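Local coordinates for putative tetR-family transcriptional regulatory protein (Streptomyces coelicolor, PDB 2DG8) that probably binds operator DNA as a TetR-family dimer through its helix-turn-helix domains and so regulates transcription, at the interface of chains A and B. Coordinates in Å, arbitrary orientation; residue numbers count along the deposited sequence, not the author numbering. Chains: chain A/B, putative tetR-family transcriptional regulatory protein.

Contact 1: the interface of chains A and B. Residues chain A 111, 128, 149, 152; chain B 153, 156-157, 160.
Helix 141-159 of chain A packs against the same helix of chain B where A:Ala149 meets B:Gly153, while A:Tyr111 and A:Met128 reach the partner from helices 101-116 and 121-135. B:His157 lies across this pairing: its NE2 donates to carboxylate oxygen OE1 of A:Glu152 at 2.9 Å, on the anti side, and that oxygen lies close to the imidazole plane. The bond is moderately bent, 149° at the hydrogen, and the carboxylate is turned 69° from the imidazole. A:Glu152 has CG anti to its backbone N (chi1 -172°) and bends at chi2, which brings its other oxygen, OE2, to the phenol OH of A:Tyr111 at 2.7 Å. One carboxylate thus joins a tyrosine of its own chain to a histidine of the partner. Thioether SD of A:Met128 sits over one imidazole face, toward its rim, 3.6 Å from CD2 of B:His157. Methyl CD1 of B:Leu156 sits over the phenol face of A:Tyr111, and B:Leu160 CD1 touches CD2 of that ring at 3.5 Å. A glutamine in place of A:Glu152 would probably weaken the grip on B:His157 by taking away the negative charge. The patch is likely to hold the two regulatory domains together in the dimer usual for TetR-family proteins.

Contact 2: the interface of chains A and B. Residues chain A 121, 124-125, 128; chain B 157, 160-162.
A:His125 and B:Arg162 meet where helix 121-135 of one subunit of this TetR-family regulator faces the segment after helix 141-159 of the other. From CB outward, the arginine chain crosses the imidazole of A:His125 at about a right angle. B:Arg162 CB lies 3.5 Å from A:His125 ND1, CG is close to both ND1 and CB of the histidine, and CD sits over the ring face, 3.6 Å from A:His125 CG. A bend at chi3 then turns the chain, and the guanidinium plane stands 72° from the ring. The packing is made by the aliphatic carbons, with B:Arg162 NE 5.2 Å from A:His125 ND1. The same ND1 accepts the backbone N-H of B:Arg162 at 3.0 Å in a nearly straight bond, 168° at the hydrogen, although the donor is tilted from the ring plane. Accepting this bond requires a lone pair on ND1 and would probably disfavour a proton there.

On the preceding residue, hydroxyl OG1 of A:Thr124 donates to the carbonyl O of B:Leu160 at 2.7 Å, in the carbonyl plane. With OG1 between its backbone N and carbonyl carbon (chi1 46°), the hydroxyl points toward that carbonyl. The A:Arg121 stem passes beside the same oxygen, its CB 3.7 Å from B:Leu160 O. Methyl CE of A:Met128 rests against B:Ala161, 3.7 Å from its CA.

Contact 3: the interface of chains A and B. Residues chain A 22, 25-26, 105, 108-109, 112; chain B 112, 116.
The guanidinium of B:Arg116 has methyl CG1 of A:Val105 against one face, near the rim, and two acceptors of chain A at its edge in the plane: the backbone O of A:Ile22 and OE2 of A:Glu109. Both are gripped by NH1. The salt bridge from NH1 to A:Glu109 OE2 measures 2.6 Å and is fairly straight, 161° at the hydrogen; it meets the oxygen on its anti side, with the carboxylate turned 58° from the guanidinium. The second bond, 2.8 Å from NH1 to A:Ile22 O, lies in the carbonyl plane near the end of helix 10-25. The arginine is extended from CG to NE, carrying its charge across to helices 10-25 and 101-116 of the partner, and A:Gly26 CA passes beside NH1. A:Glu109 bends at chi2 (-74°) to bring its carboxylate to the arginine. These bonds and the valine contact would tend to fix the rotation of the guanidinium.

One turn before B:Arg116 on helix 101-116, B:Thr112 places hydroxyl OG1 3.4 Å from A:Gln108 CB. The two Thr112 hydroxyls approach each other at 3.3 Å, OG1 to OG1, in a weak hydrogen bond. A:Thr112 OG1 also donates to the carbonyl O of A:Gln108 within its own helix, at 3.1 Å. Through B:Arg116 the site ties the regulatory core of one subunit to the first helix of the other's DNA-binding domain, and may influence how the two reading heads are set.

Contact 1: the interface of chains A and B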
# COMPACT_ATOMS: atom_id res chain seq x y z
N TYR A 111 -0.81 6.79 -0.25
CA TYR A 111 -1.51 5.87 -1.14
C TYR A 111 -3.03 5.95 -0.99
O TYR A 111 -3.75 5.85 -1.98
CB TYR A 111 -1.03 4.43 -0.90
CG TYR A 111 0.38 4.16 -1.37
CD1 TYR A 111 1.02 2.97 -1.06
CD2 TYR A 111 1.07 5.11 -2.13
CE1 TYR A 111 2.32 2.72 -1.50
CE2 TYR A 111 2.35 4.87 -2.57
CZ TYR A 111 2.97 3.68 -2.26
OH TYR A 111 4.25 3.46 -2.70
N MET A 128 6.99 7.16 -8.53
CA MET A 128 7.36 5.94 -9.25
C MET A 128 8.37 6.22 -10.36
O MET A 128 9.26 5.41 -10.61
CB MET A 128 6.12 5.28 -9.84
CG MET A 128 5.15 4.72 -8.81
SD MET A 128 3.77 3.86 -9.60
CE MET A 128 2.71 5.22 -10.02
N ALA A 149 7.71 -2.51 -9.15
CA ALA A 149 6.47 -3.08 -8.64
C ALA A 149 6.76 -4.21 -7.65
O ALA A 149 6.01 -4.41 -6.70
CB ALA A 149 5.61 -3.60 -9.79
N GLU A 152 7.89 -2.72 -4.38
CA GLU A 152 6.70 -2.20 -3.71
C GLU A 152 5.99 -3.33 -2.96
O GLU A 152 5.68 -3.19 -1.78
CB GLU A 152 5.75 -1.61 -4.75
CG GLU A 152 4.57 -0.87 -4.17
CD GLU A 152 4.95 0.51 -3.68
OE1 GLU A 152 5.46 1.31 -4.50
OE2 GLU A 152 4.73 0.80 -2.49
N GLY B 153 2.33 -5.50 -5.60
CA GLY B 153 3.00 -4.35 -6.18
C GLY B 153 2.46 -3.90 -7.53
O GLY B 153 2.25 -2.71 -7.76
N LEU B 156 -1.03 -2.17 -7.09
CA LEU B 156 -0.89 -0.82 -6.53
C LEU B 156 -0.31 0.15 -7.57
O LEU B 156 -0.80 1.27 -7.72
CB LEU B 156 -0.01 -0.87 -5.28
CG LEU B 156 0.09 0.32 -4.30
CD1 LEU B 156 1.20 1.27 -4.72
CD2 LEU B 156 -1.25 1.03 -4.22
N HIS B 157 0.72 -0.27 -8.30
CA HIS B 157 1.30 0.61 -9.30
C HIS B 157 0.34 0.94 -10.45
O HIS B 157 0.37 2.06 -10.97
CB HIS B 157 2.60 0.02 -9.85
CG HIS B 157 3.78 0.27 -8.96
ND1 HIS B 157 5.08 0.01 -9.36
CD2 HIS B 157 3.86 0.79 -7.72
CE1 HIS B 157 5.91 0.38 -8.40
NE2 HIS B 157 5.20 0.86 -7.39
N LEU B 160 -2.46 3.53 -8.75
CA LEU B 160 -2.05 4.88 -8.37
C LEU B 160 -1.23 5.62 -9.42
O LEU B 160 -0.57 6.62 -9.11
CB LEU B 160 -1.29 4.83 -7.05
CG LEU B 160 -2.09 4.31 -5.85
CD1 LEU B 160 -1.28 4.48 -4.59
CD2 LEU B 160 -3.41 5.07 -5.74

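Contact 2: the interface of chains A and B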
# COMPACT_ATOMS: atom_id res chain seq x y z
N ARG A 121 -2.53 11.47 -7.57
CA ARG A 121 -1.81 10.41 -8.26
C ARG A 121 -0.67 11.02 -9.07
O ARG A 121 0.20 10.30 -9.58
CB ARG A 121 -2.76 9.61 -9.14
CG ARG A 121 -3.75 8.82 -8.31
CD ARG A 121 -4.70 7.99 -9.14
NE ARG A 121 -5.83 7.55 -8.33
CZ ARG A 121 -6.92 6.96 -8.80
NH1 ARG A 121 -7.89 6.59 -7.98
NH2 ARG A 121 -7.04 6.75 -10.11
N THR A 124 2.14 10.25 -6.71
CA THR A 124 2.60 8.87 -6.77
C THR A 124 3.23 8.55 -8.13
O THR A 124 4.20 7.80 -8.21
CB THR A 124 1.44 7.88 -6.46
OG1 THR A 124 0.26 8.26 -7.19
CG2 THR A 124 1.11 7.90 -4.97
N HIS A 125 2.70 9.15 -9.20
CA HIS A 125 3.23 8.91 -10.54
C HIS A 125 4.66 9.44 -10.63
O HIS A 125 5.55 8.79 -11.19
CB HIS A 125 2.37 9.62 -11.60
CG HIS A 125 2.69 9.21 -13.00
ND1 HIS A 125 2.00 8.21 -13.67
CD2 HIS A 125 3.63 9.65 -13.87
CE1 HIS A 125 2.51 8.06 -14.88
NE2 HIS A 125 3.50 8.92 -15.02
N MET A 128 6.99 7.16 -8.53
CA MET A 128 7.36 5.94 -9.25
C MET A 128 8.37 6.22 -10.36
O MET A 128 9.26 5.41 -10.61
CB MET A 128 6.12 5.28 -9.84
CG MET A 128 5.15 4.72 -8.81
SD MET A 128 3.77 3.86 -9.60
CE MET A 128 2.71 5.22 -10.02
N HIS B 157 0.72 -0.27 -8.30
CA HIS B 157 1.30 0.61 -9.30
C HIS B 157 0.34 0.94 -10.45
O HIS B 157 0.37 2.06 -10.97
CB HIS B 157 2.60 0.02 -9.85
CG HIS B 157 3.78 0.27 -8.96
ND1 HIS B 157 5.08 0.01 -9.36
CD2 HIS B 157 3.86 0.79 -7.72
CE1 HIS B 157 5.91 0.38 -8.40
NE2 HIS B 157 5.20 0.86 -7.39
N LEU B 160 -2.46 3.53 -8.75
CA LEU B 160 -2.05 4.88 -8.37
C LEU B 160 -1.23 5.62 -9.42
O LEU B 160 -0.57 6.62 -9.11
CB LEU B 160 -1.29 4.83 -7.05
CG LEU B 160 -2.09 4.31 -5.85
CD1 LEU B 160 -1.28 4.48 -4.59
CD2 LEU B 160 -3.41 5.07 -5.74
N ALA B 161 -1.27 5.13 -10.65
CA ALA B 161 -0.52 5.77 -11.72
C ALA B 161 -1.49 6.67 -12.48
O ALA B 161 -2.70 6.54 -12.32
CB ALA B 161 0.05 4.73 -12.66
N ARG B 162 -0.95 7.58 -13.28
CA ARG B 162 -1.79 8.45 -14.07
C ARG B 162 -2.17 7.60 -15.28
O ARG B 162 -3.31 7.62 -15.74
CB ARG B 162 -1.03 9.71 -14.48
CG ARG B 162 -0.68 10.58 -13.27
CD ARG B 162 0.21 11.74 -13.64
NE ARG B 162 -0.45 12.66 -14.56
CZ ARG B 162 0.11 13.77 -15.03
NH1 ARG B 162 -0.57 14.55 -15.86
NH2 ARG B 162 1.34 14.09 -14.67

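Contact 3: the interface of chains A and B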
# COMPACT_ATOMS: atom_id res chain seq x y z
N ILE A 22 0.52 14.08 10.24
CA ILE A 22 -0.12 13.01 9.48
C ILE A 22 0.35 11.64 9.98
O ILE A 22 -0.47 10.74 10.21
CB ILE A 22 0.17 13.14 7.96
CG1 ILE A 22 -0.50 14.41 7.41
CG2 ILE A 22 -0.35 11.92 7.20
CD1 ILE A 22 -0.18 14.69 5.96
N GLU A 25 -1.18 11.35 13.89
CA GLU A 25 -2.64 11.39 14.07
C GLU A 25 -3.48 11.05 12.85
O GLU A 25 -4.70 10.89 12.98
CB GLU A 25 -3.05 12.77 14.59
CG GLU A 25 -2.45 13.13 15.95
CD GLU A 25 -2.76 14.56 16.38
OE1 GLU A 25 -3.94 14.96 16.28
OE2 GLU A 25 -1.84 15.27 16.82
N GLY A 26 -2.86 10.97 11.68
CA GLY A 26 -3.61 10.66 10.48
C GLY A 26 -3.97 11.89 9.66
O GLY A 26 -3.99 13.01 10.17
N VAL A 105 3.97 4.45 7.56
CA VAL A 105 2.67 5.09 7.75
C VAL A 105 2.44 6.24 6.76
O VAL A 105 1.35 6.35 6.18
CB VAL A 105 2.54 5.63 9.22
CG1 VAL A 105 1.26 6.46 9.38
CG2 VAL A 105 2.53 4.47 10.19
N GLN A 108 1.71 4.80 3.39
CA GLN A 108 0.33 4.32 3.29
C GLN A 108 -0.69 5.46 3.30
O GLN A 108 -1.73 5.37 2.64
CB GLN A 108 0.03 3.32 4.41
CG GLN A 108 0.93 2.08 4.37
CD GLN A 108 0.87 1.35 3.03
OE1 GLN A 108 1.88 0.89 2.52
NE2 GLN A 108 -0.33 1.25 2.46
N GLU A 109 -0.41 6.53 4.04
CA GLU A 109 -1.35 7.66 4.06
C GLU A 109 -1.43 8.21 2.65
O GLU A 109 -2.52 8.44 2.12
CB GLU A 109 -0.87 8.76 5.02
CG GLU A 109 -1.12 8.47 6.49
CD GLU A 109 -2.59 8.61 6.89
OE1 GLU A 109 -3.40 9.10 6.07
OE2 GLU A 109 -2.95 8.24 8.04
N THR A 112 -3.51 6.12 0.24
CA THR A 112 -4.95 6.20 0.47
C THR A 112 -5.45 7.51 -0.12
O THR A 112 -6.51 7.55 -0.75
CB THR A 112 -5.30 6.15 1.99
OG1 THR A 112 -4.82 4.91 2.54
CG2 THR A 112 -6.82 6.20 2.21
N THR B 112 -3.14 0.98 5.95
CA THR B 112 -2.75 2.05 6.85
C THR B 112 -2.97 1.65 8.31
O THR B 112 -2.13 1.92 9.17
CB THR B 112 -3.55 3.33 6.55
OG1 THR B 112 -3.22 3.79 5.24
CG2 THR B 112 -3.21 4.43 7.57
N ARG B 116 -0.07 1.23 11.26
CA ARG B 116 -0.17 1.96 12.53
C ARG B 116 -0.30 1.08 13.76
O ARG B 116 0.31 1.37 14.79
CB ARG B 116 -1.39 2.88 12.53
CG ARG B 116 -1.26 4.15 11.73
CD ARG B 116 -2.51 5.03 11.91
NE ARG B 116 -2.48 6.17 11.01
CZ ARG B 116 -1.62 7.17 11.12
NH1 ARG B 116 -1.65 8.16 10.24
NH2 ARG B 116 -0.75 7.19 12.12

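Contact 1 and contact 2 form one continuous surface, their C-alpha centres about 7 Å apart, and share A:Met128, B:His157 and B:Leu160. Contact 3 lies about 16 Å from contact 1 and 18 Å from contact 2, centre to centre, toward the DNA-binding domains. Helix 101-116 of chain A connects it to contact 1, which uses A:Tyr111 while contact 3 uses the adjacent A:Thr112. The two-fold axis repeats every contact with the chains exchanged. The core pairing of contacts 1 and 2 is therefore extended by contact 3 to the first helix, a possible route between the regulatory and DNA-binding parts of the dimer.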